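Local structure of hypothetical protein PA2218 (Pseudomonas aeruginosa, 2HDW) at residues A[79-88]-A[124-134]; A[91-100]-A[158-169]. The protein is of unknown function but has the alpha/beta hydrolase fold and is probably a hydrolase. All coordinates share one frame; numbering follows the deposited sequence.

Contact 1: A[79-88]-A[124-134]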
loop_
_atom_site.group_PDB
_atom_site.type_symbol
_atom_site.label_atom_id
_atom_site.label_comp_id
_atom_site.label_asym_id
_atom_site.label_seq_id
_atom_site.Cartn_x
_atom_site.Cartn_y
_atom_site.Cartn_z
ATOM N N ILE A 79 15.417 4.077 -7.999
ATOM C CA ILE A 79 15.278 2.793 -7.323
ATOM C C ILE A 79 14.492 1.825 -8.197
ATOM O O ILE A 79 13.462 2.194 -8.766
ATOM C CB ILE A 79 14.561 2.959 -5.963
ATOM C CG1 ILE A 79 15.311 3.996 -5.116
ATOM C CG2 ILE A 79 14.498 1.616 -5.230
ATOM C CD1 ILE A 79 14.702 4.255 -3.742
ATOM N N THR A 80 14.995 0.598 -8.314
ATOM C CA THR A 80 14.340 -0.435 -9.110
ATOM C C THR A 80 13.433 -1.257 -8.203
ATOM O O THR A 80 13.874 -1.777 -7.174
ATOM C CB THR A 80 15.376 -1.363 -9.775
ATOM O OG1 THR A 80 16.201 -0.592 -10.660
ATOM C CG2 THR A 80 14.681 -2.465 -10.572
ATOM N N LEU A 81 12.163 -1.360 -8.584
ATOM C CA LEU A 81 11.185 -2.094 -7.793
ATOM C C LEU A 81 10.841 -3.456 -8.385
ATOM O O LEU A 81 10.930 -3.659 -9.593
ATOM C CB LEU A 81 9.901 -1.271 -7.665
ATOM C CG LEU A 81 10.051 0.190 -7.235
ATOM C CD1 LEU A 81 8.688 0.862 -7.247
ATOM C CD2 LEU A 81 10.675 0.270 -5.845
ATOM N N ALA A 82 10.455 -4.388 -7.518
ATOM C CA ALA A 82 10.062 -5.725 -7.942
ATOM C C ALA A 82 8.542 -5.817 -7.824
ATOM O O ALA A 82 7.943 -5.208 -6.937
ATOM C CB ALA A 82 10.727 -6.784 -7.060
ATOM N N ALA A 83 7.917 -6.580 -8.711
ATOM C CA ALA A 83 6.468 -6.708 -8.677
ATOM C C ALA A 83 5.962 -7.983 -9.336
ATOM O O ALA A 83 6.685 -8.640 -10.091
ATOM C CB ALA A 83 5.829 -5.496 -9.353
ATOM N N ASP A 84 4.714 -8.325 -9.030
ATOM C CA ASP A 84 4.058 -9.491 -9.607
ATOM C C ASP A 84 3.012 -8.937 -10.559
ATOM O O ASP A 84 2.215 -8.075 -10.184
ATOM C CB ASP A 84 3.362 -10.333 -8.531
ATOM C CG ASP A 84 4.334 -11.136 -7.686
ATOM O OD1 ASP A 84 5.071 -11.970 -8.259
ATOM O OD2 ASP A 84 4.356 -10.944 -6.446
ATOM N N LEU A 85 3.028 -9.430 -11.790
ATOM C CA LEU A 85 2.089 -9.006 -12.816
ATOM C C LEU A 85 1.121 -10.150 -13.106
ATOM O O LEU A 85 1.548 -11.278 -13.346
ATOM C CB LEU A 85 2.852 -8.646 -14.087
ATOM C CG LEU A 85 2.055 -8.287 -15.341
ATOM C CD1 LEU A 85 1.338 -6.956 -15.147
ATOM C CD2 LEU A 85 3.008 -8.212 -16.518
ATOM N N TYR A 86 -0.175 -9.852 -13.079
ATOM C CA TYR A 86 -1.210 -10.852 -13.338
ATOM C C TYR A 86 -2.073 -10.415 -14.516
ATOM O O TYR A 86 -2.522 -9.270 -14.568
ATOM C CB TYR A 86 -2.112 -11.021 -12.110
ATOM C CG TYR A 86 -1.400 -11.435 -10.843
ATOM C CD1 TYR A 86 -1.338 -12.776 -10.451
ATOM C CD2 TYR A 86 -0.790 -10.483 -10.030
ATOM C CE1 TYR A 86 -0.686 -13.153 -9.269
ATOM C CE2 TYR A 86 -0.136 -10.844 -8.859
ATOM C CZ TYR A 86 -0.086 -12.176 -8.480
ATOM O OH TYR A 86 0.570 -12.508 -7.315
ATOM N N LEU A 87 -2.309 -11.329 -15.453
ATOM C CA LEU A 87 -3.136 -11.031 -16.620
ATOM C C LEU A 87 -4.185 -12.110 -16.845
ATOM O O LEU A 87 -3.959 -13.282 -16.542
ATOM C CB LEU A 87 -2.283 -10.924 -17.893
ATOM C CG LEU A 87 -1.137 -9.911 -17.959
ATOM C CD1 LEU A 87 0.029 -10.399 -17.109
ATOM C CD2 LEU A 87 -0.692 -9.751 -19.406
ATOM N N PRO A 88 -5.355 -11.724 -17.373
ATOM C CA PRO A 88 -6.426 -12.688 -17.642
ATOM C C PRO A 88 -5.966 -13.582 -18.799
ATOM O O PRO A 88 -5.185 -13.140 -19.640
ATOM C CB PRO A 88 -7.605 -11.796 -18.053
ATOM C CG PRO A 88 -7.307 -10.474 -17.393
ATOM C CD PRO A 88 -5.817 -10.341 -17.583
ATOM N N GLY A 124 -10.968 -9.748 -14.976
ATOM C CA GLY A 124 -10.748 -9.151 -16.287
ATOM C C GLY A 124 -9.765 -7.999 -16.407
ATOM O O GLY A 124 -9.644 -7.402 -17.478
ATOM N N PHE A 125 -9.054 -7.671 -15.331
ATOM C CA PHE A 125 -8.091 -6.571 -15.387
ATOM C C PHE A 125 -6.651 -7.084 -15.412
ATOM O O PHE A 125 -6.363 -8.181 -14.942
ATOM C CB PHE A 125 -8.265 -5.651 -14.164
ATOM C CG PHE A 125 -9.638 -5.030 -14.049
ATOM C CD1 PHE A 125 -9.911 -3.795 -14.629
ATOM C CD2 PHE A 125 -10.664 -5.692 -13.377
ATOM C CE1 PHE A 125 -11.187 -3.224 -14.541
ATOM C CE2 PHE A 125 -11.949 -5.128 -13.285
ATOM C CZ PHE A 125 -12.206 -3.895 -13.868
ATOM N N VAL A 126 -5.753 -6.296 -15.990
ATOM C CA VAL A 126 -4.338 -6.641 -15.987
ATOM C C VAL A 126 -3.920 -5.989 -14.672
ATOM O O VAL A 126 -4.223 -4.820 -14.458
ATOM C CB VAL A 126 -3.576 -5.971 -17.142
ATOM C CG1 VAL A 126 -2.082 -6.064 -16.892
ATOM C CG2 VAL A 126 -3.936 -6.637 -18.463
ATOM N N THR A 127 -3.243 -6.721 -13.794
ATOM C CA THR A 127 -2.869 -6.146 -12.505
ATOM C C THR A 127 -1.412 -6.295 -12.109
ATOM O O THR A 127 -0.685 -7.144 -12.629
ATOM C CB THR A 127 -3.732 -6.729 -11.377
ATOM O OG1 THR A 127 -3.473 -8.132 -11.259
ATOM C CG2 THR A 127 -5.211 -6.513 -11.676
ATOM N N LEU A 128 -1.005 -5.468 -11.154
ATOM C CA LEU A 128 0.367 -5.460 -10.684
ATOM C C LEU A 128 0.443 -5.140 -9.187
ATOM O O LEU A 128 -0.122 -4.145 -8.729
ATOM C CB LEU A 128 1.142 -4.414 -11.491
ATOM C CG LEU A 128 2.651 -4.234 -11.349
ATOM C CD1 LEU A 128 3.374 -5.504 -11.788
ATOM C CD2 LEU A 128 3.090 -3.054 -12.208
ATOM N N ALA A 129 1.124 -5.998 -8.432
ATOM C CA ALA A 129 1.328 -5.803 -6.997
ATOM C C ALA A 129 2.841 -5.615 -6.877
ATOM O O ALA A 129 3.613 -6.461 -7.329
ATOM C CB ALA A 129 0.870 -7.040 -6.210
ATOM N N PHE A 130 3.267 -4.508 -6.274
ATOM C CA PHE A 130 4.689 -4.213 -6.171
ATOM C C PHE A 130 5.225 -4.039 -4.758
ATOM O O PHE A 130 4.478 -3.763 -3.818
ATOM C CB PHE A 130 4.986 -2.936 -6.956
ATOM C CG PHE A 130 4.354 -1.707 -6.361
ATOM C CD1 PHE A 130 4.981 -1.018 -5.320
ATOM C CD2 PHE A 130 3.114 -1.256 -6.813
ATOM C CE1 PHE A 130 4.381 0.099 -4.736
ATOM C CE2 PHE A 130 2.502 -0.140 -6.238
ATOM C CZ PHE A 130 3.139 0.539 -5.196
ATOM N N ASP A 131 6.537 -4.207 -4.624
ATOM C CA ASP A 131 7.202 -4.005 -3.349
ATOM C C ASP A 131 7.733 -2.574 -3.347
ATOM O O ASP A 131 8.468 -2.167 -4.254
ATOM C CB ASP A 131 8.370 -4.980 -3.168
ATOM C CG ASP A 131 7.911 -6.383 -2.828
ATOM O OD1 ASP A 131 6.823 -6.520 -2.222
ATOM O OD2 ASP A 131 8.644 -7.347 -3.144
ATOM N N PRO A 132 7.344 -1.782 -2.336
ATOM C CA PRO A 132 7.795 -0.390 -2.229
ATOM C C PRO A 132 9.320 -0.299 -2.169
ATOM O O PRO A 132 9.998 -1.271 -1.817
ATOM C CB PRO A 132 7.148 0.081 -0.927
ATOM C CG PRO A 132 5.878 -0.729 -0.871
ATOM C CD PRO A 132 6.349 -2.099 -1.296
ATOM N N SER A 133 9.850 0.868 -2.530
ATOM C CA SER A 133 11.292 1.113 -2.492
ATOM C C SER A 133 11.890 0.672 -1.154
ATOM O O SER A 133 11.267 0.838 -0.109
ATOM C CB SER A 133 11.582 2.608 -2.698
ATOM O OG SER A 133 11.457 2.993 -4.062
ATOM N N TYR A 134 13.097 0.115 -1.198
ATOM C CA TYR A 134 13.811 -0.335 -0.000
ATOM C C TYR A 134 13.224 -1.555 0.714
ATOM O O TYR A 134 13.765 -1.973 1.742
ATOM C CB TYR A 134 13.903 0.796 1.032
ATOM C CG TYR A 134 14.498 2.089 0.537
ATOM C CD1 TYR A 134 15.878 2.247 0.395
ATOM C CD2 TYR A 134 13.679 3.174 0.239
ATOM C CE1 TYR A 134 16.420 3.461 -0.032
ATOM C CE2 TYR A 134 14.209 4.389 -0.186
ATOM C CZ TYR A 134 15.575 4.527 -0.322
ATOM O OH TYR A 134 16.077 5.729 -0.775
#

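Contact 2: A[91-100]-A[158-169]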
loop_
_atom_site.group_PDB
_atom_site.type_symbol
_atom_site.label_atom_id
_atom_site.label_comp_id
_atom_site.label_asym_id
_atom_site.label_seq_id
_atom_site.Cartn_x
_atom_site.Cartn_y
_atom_site.Cartn_z
ATOM N N ARG A 91 -7.333 -13.818 -23.789
ATOM C CA ARG A 91 -7.742 -12.438 -23.991
ATOM C C ARG A 91 -8.261 -12.156 -25.400
ATOM O O ARG A 91 -7.803 -12.746 -26.382
ATOM C CB ARG A 91 -6.563 -11.506 -23.670
ATOM C CG ARG A 91 -6.041 -11.636 -22.245
ATOM C CD ARG A 91 -4.864 -10.684 -21.988
ATOM N NE ARG A 91 -3.669 -11.066 -22.736
ATOM C CZ ARG A 91 -2.904 -12.114 -22.441
ATOM N NH1 ARG A 91 -3.205 -12.890 -21.406
ATOM N NH2 ARG A 91 -1.843 -12.396 -23.190
ATOM N N GLY A 92 -9.222 -11.243 -25.483
ATOM C CA GLY A 92 -9.796 -10.872 -26.762
ATOM C C GLY A 92 -8.868 -9.976 -27.557
ATOM O O GLY A 92 -7.669 -9.917 -27.280
ATOM N N GLY A 93 -9.424 -9.262 -28.533
ATOM C CA GLY A 93 -8.617 -8.399 -29.378
ATOM C C GLY A 93 -8.257 -7.013 -28.868
ATOM O O GLY A 93 -7.233 -6.462 -29.273
ATOM N N ASP A 94 -9.078 -6.443 -27.990
ATOM C CA ASP A 94 -8.814 -5.104 -27.465
ATOM C C ASP A 94 -7.867 -5.087 -26.271
ATOM O O ASP A 94 -7.822 -6.039 -25.491
ATOM C CB ASP A 94 -10.127 -4.432 -27.060
ATOM C CG ASP A 94 -11.105 -4.327 -28.210
ATOM O OD1 ASP A 94 -11.573 -5.375 -28.692
ATOM O OD2 ASP A 94 -11.403 -3.195 -28.636
ATOM N N ARG A 95 -7.100 -4.004 -26.144
ATOM C CA ARG A 95 -6.182 -3.858 -25.022
ATOM C C ARG A 95 -7.020 -3.728 -23.756
ATOM O O ARG A 95 -8.111 -3.161 -23.775
ATOM C CB ARG A 95 -5.281 -2.634 -25.217
ATOM C CG ARG A 95 -4.162 -2.871 -26.228
ATOM C CD ARG A 95 -3.296 -1.636 -26.423
ATOM N NE ARG A 95 -2.146 -1.910 -27.281
ATOM C CZ ARG A 95 -0.878 -1.826 -26.889
ATOM N NH1 ARG A 95 -0.585 -1.472 -25.643
ATOM N NH2 ARG A 95 0.100 -2.101 -27.741
ATOM N N LEU A 96 -6.496 -4.250 -22.655
ATOM C CA LEU A 96 -7.213 -4.271 -21.385
ATOM C C LEU A 96 -6.975 -3.133 -20.403
ATOM O O LEU A 96 -5.931 -2.491 -20.422
ATOM C CB LEU A 96 -6.889 -5.580 -20.664
ATOM C CG LEU A 96 -7.187 -6.872 -21.419
ATOM C CD1 LEU A 96 -6.784 -8.064 -20.567
ATOM C CD2 LEU A 96 -8.676 -6.928 -21.756
ATOM N N PRO A 97 -7.964 -2.873 -19.525
ATOM C CA PRO A 97 -7.836 -1.817 -18.520
ATOM C C PRO A 97 -6.843 -2.414 -17.524
ATOM O O PRO A 97 -6.685 -3.637 -17.482
ATOM C CB PRO A 97 -9.246 -1.709 -17.945
ATOM C CG PRO A 97 -9.748 -3.129 -18.032
ATOM C CD PRO A 97 -9.262 -3.565 -19.407
ATOM N N ALA A 98 -6.175 -1.579 -16.737
ATOM C CA ALA A 98 -5.193 -2.088 -15.784
ATOM C C ALA A 98 -5.318 -1.426 -14.418
ATOM O O ALA A 98 -5.820 -0.306 -14.300
ATOM C CB ALA A 98 -3.778 -1.888 -16.339
ATOM N N ILE A 99 -4.859 -2.133 -13.390
ATOM C CA ILE A 99 -4.922 -1.637 -12.016
ATOM C C ILE A 99 -3.606 -1.873 -11.277
ATOM O O ILE A 99 -3.075 -2.986 -11.286
ATOM C CB ILE A 99 -6.026 -2.362 -11.208
ATOM C CG1 ILE A 99 -7.373 -2.237 -11.916
ATOM C CG2 ILE A 99 -6.116 -1.784 -9.806
ATOM C CD1 ILE A 99 -8.481 -3.045 -11.252
ATOM N N VAL A 100 -3.077 -0.830 -10.644
ATOM C CA VAL A 100 -1.854 -0.979 -9.862
ATOM C C VAL A 100 -2.275 -1.023 -8.404
ATOM O O VAL A 100 -3.018 -0.159 -7.933
ATOM C CB VAL A 100 -0.873 0.189 -10.062
ATOM C CG1 VAL A 100 0.260 0.083 -9.037
ATOM C CG2 VAL A 100 -0.298 0.146 -11.471
ATOM N N ALA A 158 5.016 2.434 -10.876
ATOM C CA ALA A 158 4.310 1.202 -11.211
ATOM C C ALA A 158 3.370 1.468 -12.385
ATOM O O ALA A 158 3.228 0.633 -13.281
ATOM C CB ALA A 158 3.525 0.692 -10.002
ATOM N N VAL A 159 2.734 2.638 -12.386
ATOM C CA VAL A 159 1.839 3.002 -13.476
ATOM C C VAL A 159 2.675 3.142 -14.750
ATOM O O VAL A 159 2.220 2.791 -15.842
ATOM C CB VAL A 159 1.098 4.325 -13.177
ATOM C CG1 VAL A 159 0.322 4.785 -14.406
ATOM C CG2 VAL A 159 0.141 4.120 -12.003
ATOM N N ASP A 160 3.899 3.653 -14.607
ATOM C CA ASP A 160 4.801 3.800 -15.750
ATOM C C ASP A 160 4.987 2.450 -16.450
ATOM O O ASP A 160 4.934 2.358 -17.679
ATOM C CB ASP A 160 6.191 4.282 -15.306
ATOM C CG ASP A 160 6.248 5.773 -15.024
ATOM O OD1 ASP A 160 5.251 6.487 -15.260
ATOM O OD2 ASP A 160 7.319 6.236 -14.566
ATOM N N PHE A 161 5.219 1.408 -15.661
ATOM C CA PHE A 161 5.454 0.082 -16.216
ATOM C C PHE A 161 4.223 -0.582 -16.803
ATOM O O PHE A 161 4.230 -1.008 -17.955
ATOM C CB PHE A 161 6.053 -0.846 -15.158
ATOM C CG PHE A 161 6.339 -2.228 -15.673
ATOM C CD1 PHE A 161 7.492 -2.484 -16.404
ATOM C CD2 PHE A 161 5.430 -3.259 -15.468
ATOM C CE1 PHE A 161 7.736 -3.752 -16.929
ATOM C CE2 PHE A 161 5.663 -4.530 -15.988
ATOM C CZ PHE A 161 6.819 -4.775 -16.720
ATOM N N ILE A 162 3.167 -0.674 -16.006
ATOM C CA ILE A 162 1.939 -1.312 -16.453
ATOM C C ILE A 162 1.422 -0.658 -17.738
ATOM O O ILE A 162 0.853 -1.332 -18.595
ATOM C CB ILE A 162 0.867 -1.270 -15.323
ATOM C CG1 ILE A 162 -0.160 -2.385 -15.529
ATOM C CG2 ILE A 162 0.173 0.087 -15.291
ATOM C CD1 ILE A 162 -0.903 -2.758 -14.260
ATOM N N SER A 163 1.662 0.643 -17.877
ATOM C CA SER A 163 1.230 1.427 -19.040
ATOM C C SER A 163 1.832 1.024 -20.373
ATOM O O SER A 163 1.173 1.126 -21.407
ATOM C CB SER A 163 1.545 2.914 -18.833
ATOM O OG SER A 163 0.749 3.471 -17.812
ATOM N N LEU A 164 3.087 0.593 -20.358
ATOM C CA LEU A 164 3.766 0.221 -21.590
ATOM C C LEU A 164 3.548 -1.221 -22.037
ATOM O O LEU A 164 4.020 -1.616 -23.105
ATOM C CB LEU A 164 5.267 0.499 -21.457
ATOM C CG LEU A 164 5.638 1.930 -21.041
ATOM C CD1 LEU A 164 7.138 2.126 -21.214
ATOM C CD2 LEU A 164 4.868 2.949 -21.884
ATOM N N LEU A 165 2.839 -2.004 -21.229
ATOM C CA LEU A 165 2.570 -3.395 -21.573
ATOM C C LEU A 165 1.735 -3.504 -22.844
ATOM O O LEU A 165 0.759 -2.775 -23.028
ATOM C CB LEU A 165 1.841 -4.105 -20.429
ATOM C CG LEU A 165 2.654 -4.364 -19.160
ATOM C CD1 LEU A 165 1.770 -5.035 -18.134
ATOM C CD2 LEU A 165 3.856 -5.244 -19.479
ATOM N N PRO A 166 2.110 -4.420 -23.744
ATOM C CA PRO A 166 1.347 -4.575 -24.984
ATOM C C PRO A 166 -0.102 -5.003 -24.757
ATOM O O PRO A 166 -0.968 -4.742 -25.589
ATOM C CB PRO A 166 2.158 -5.615 -25.762
ATOM C CG PRO A 166 2.867 -6.388 -24.692
ATOM C CD PRO A 166 3.290 -5.300 -23.734
ATOM N N GLU A 167 -0.370 -5.638 -23.620
ATOM C CA GLU A 167 -1.719 -6.104 -23.314
ATOM C C GLU A 167 -2.611 -5.045 -22.674
ATOM O O GLU A 167 -3.810 -5.264 -22.505
ATOM C CB GLU A 167 -1.667 -7.321 -22.382
ATOM C CG GLU A 167 -0.924 -8.527 -22.932
ATOM C CD GLU A 167 0.585 -8.427 -22.768
ATOM O OE1 GLU A 167 1.074 -7.405 -22.239
ATOM O OE2 GLU A 167 1.285 -9.381 -23.168
ATOM N N VAL A 168 -2.044 -3.893 -22.336
ATOM C CA VAL A 168 -2.830 -2.861 -21.679
ATOM C C VAL A 168 -3.060 -1.585 -22.470
ATOM O O VAL A 168 -2.279 -1.220 -23.351
ATOM C CB VAL A 168 -2.196 -2.444 -20.324
ATOM C CG1 VAL A 168 -1.812 -3.674 -19.514
ATOM C CG2 VAL A 168 -0.993 -1.566 -20.568
ATOM N N ASN A 169 -4.157 -0.918 -22.131
ATOM C CA ASN A 169 -4.524 0.353 -22.737
ATOM C C ASN A 169 -4.120 1.409 -21.707
ATOM O O ASN A 169 -4.805 1.589 -20.703
ATOM C CB ASN A 169 -6.035 0.418 -22.975
ATOM C CG ASN A 169 -6.461 1.708 -23.653
ATOM O OD1 ASN A 169 -5.935 2.777 -23.353
ATOM N ND2 ASN A 169 -7.426 1.614 -24.564
HETATM O O HOH W 1 -8.935 -0.741 -24.843
#

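Contact 1: A[79-88]-A[124-134]
Ile79 meets the loop that follows strand 126-130: its CD1 lies 3.5 Å from CZ of Tyr134, the two side chains crossing at about a right angle, and it also touches Ser133 OG. Leu81 packs through CD2 on the same serine, whose OG is hydrogen-bonded to Asp154 of helix 148-164. Ala82 O takes the N-H of Asp131 at 2.9 Å in an almost straight bond (172°), just before the regular pairing. This starts with Ala83 and Phe130, a non-hydrogen-bonded pair, and Ala83 CB is pressed against CD1 of Leu128 at 3.5 Å, tight for two carbons. Asp84 and Ala129 exchange two backbone bonds, whereas Asp84 OD1 is hydrogen-bonded to His68 and salt-bridged to Lys58. In Leu85, chi1 of 175° with chi2 of 69° carries CD1 to 3.2 Å from Thr127 O and, at an oblique crossing, against CG1 of Val126. Tyr86 pairs doubly with Thr127, and its CB lies 3.3 Å from Thr127 OG1, a hydroxyl bonded to Ala117 O in helix 112-122. Pro88 closes the strand with CG 3.6 Å from Gly124 C, where a Schellman motif ends that helix; its CG and CD also cover Phe125 O, a buried oxygen without a polar partner in the model. Here the antiparallel start of the alpha/beta hydrolase sheet joins its parallel part through backbone bonds, with Ala83, Leu85, Leu128 and Phe130 making one face apolar and Asp84 OD1 and Thr127 OG1 satisfied from outside.

Contact 2: A[91-100]-A[158-169]
Val159, whose CG2 meets CG2 of Val100, has a doubly gripped carbonyl: Ser163 N and Ser163 OG reach Val159 O from opposite faces of its plane, the hydroxyl at 2.6 Å. At the other end Val168 O receives NH1 of Arg95 at 2.9 Å, close to the guanidinium plane, while Pro166 O sits over the centre of one face of that group, 3.2 Å from CZ of Arg95. The arginine chain is extended from CG to NE (chi3 174°) and carries the guanidinium to the carbonyls of the type I turn from Leu165 to Val168. Beside it the backbones join in parallel: Leu96 N binds Glu167 O, and Leu96 O accepts from Asn169 N, each at 2.9 Å. A water bridges Arg95 O and Asn169 ND2. Arg91 runs obliquely by Glu167, the charged ends near but not bonded; its NH1 is instead hydrogen-bonded to Pro88 O. Strand 96-100 packs against helix 158-164, roughly antiparallel to it (155°). CB of Ala98 meets CD1 of Ile162 at 3.7 Å, and Val100 presses CG1 on Ala158 CB at 3.5 Å and CG2 on Ile162 CG2. Along the strand, then, a surface turn whose carbonyls probably ease the positive charge of Arg95 gives way to the apolar helix-on-sheet packing of the alpha/beta hydrolase fold.

The two contacts meet within one sheet, where strand 126-130 lies between 80-88 and 96-102, antiparallel to the first and parallel to the second; Val126 is probably hydrogen-bonded to both Pro97 and Ile99. Contact 1 is a buried strand-to-strand join in which five backbone bonds run beside apolar side-chain packing. Contact 2 is only partly buried, combining a short parallel bridge and a charged turn at the solvent-facing start of an inner strand with helix-on-sheet packing deeper in. Helix 148-164 serves both, since Ile162 touches Leu128 as well as Ala98, and Ala158 touches Phe130 as well as Val100. Their segments alternate along the chain, and both tie together the same part of the fold.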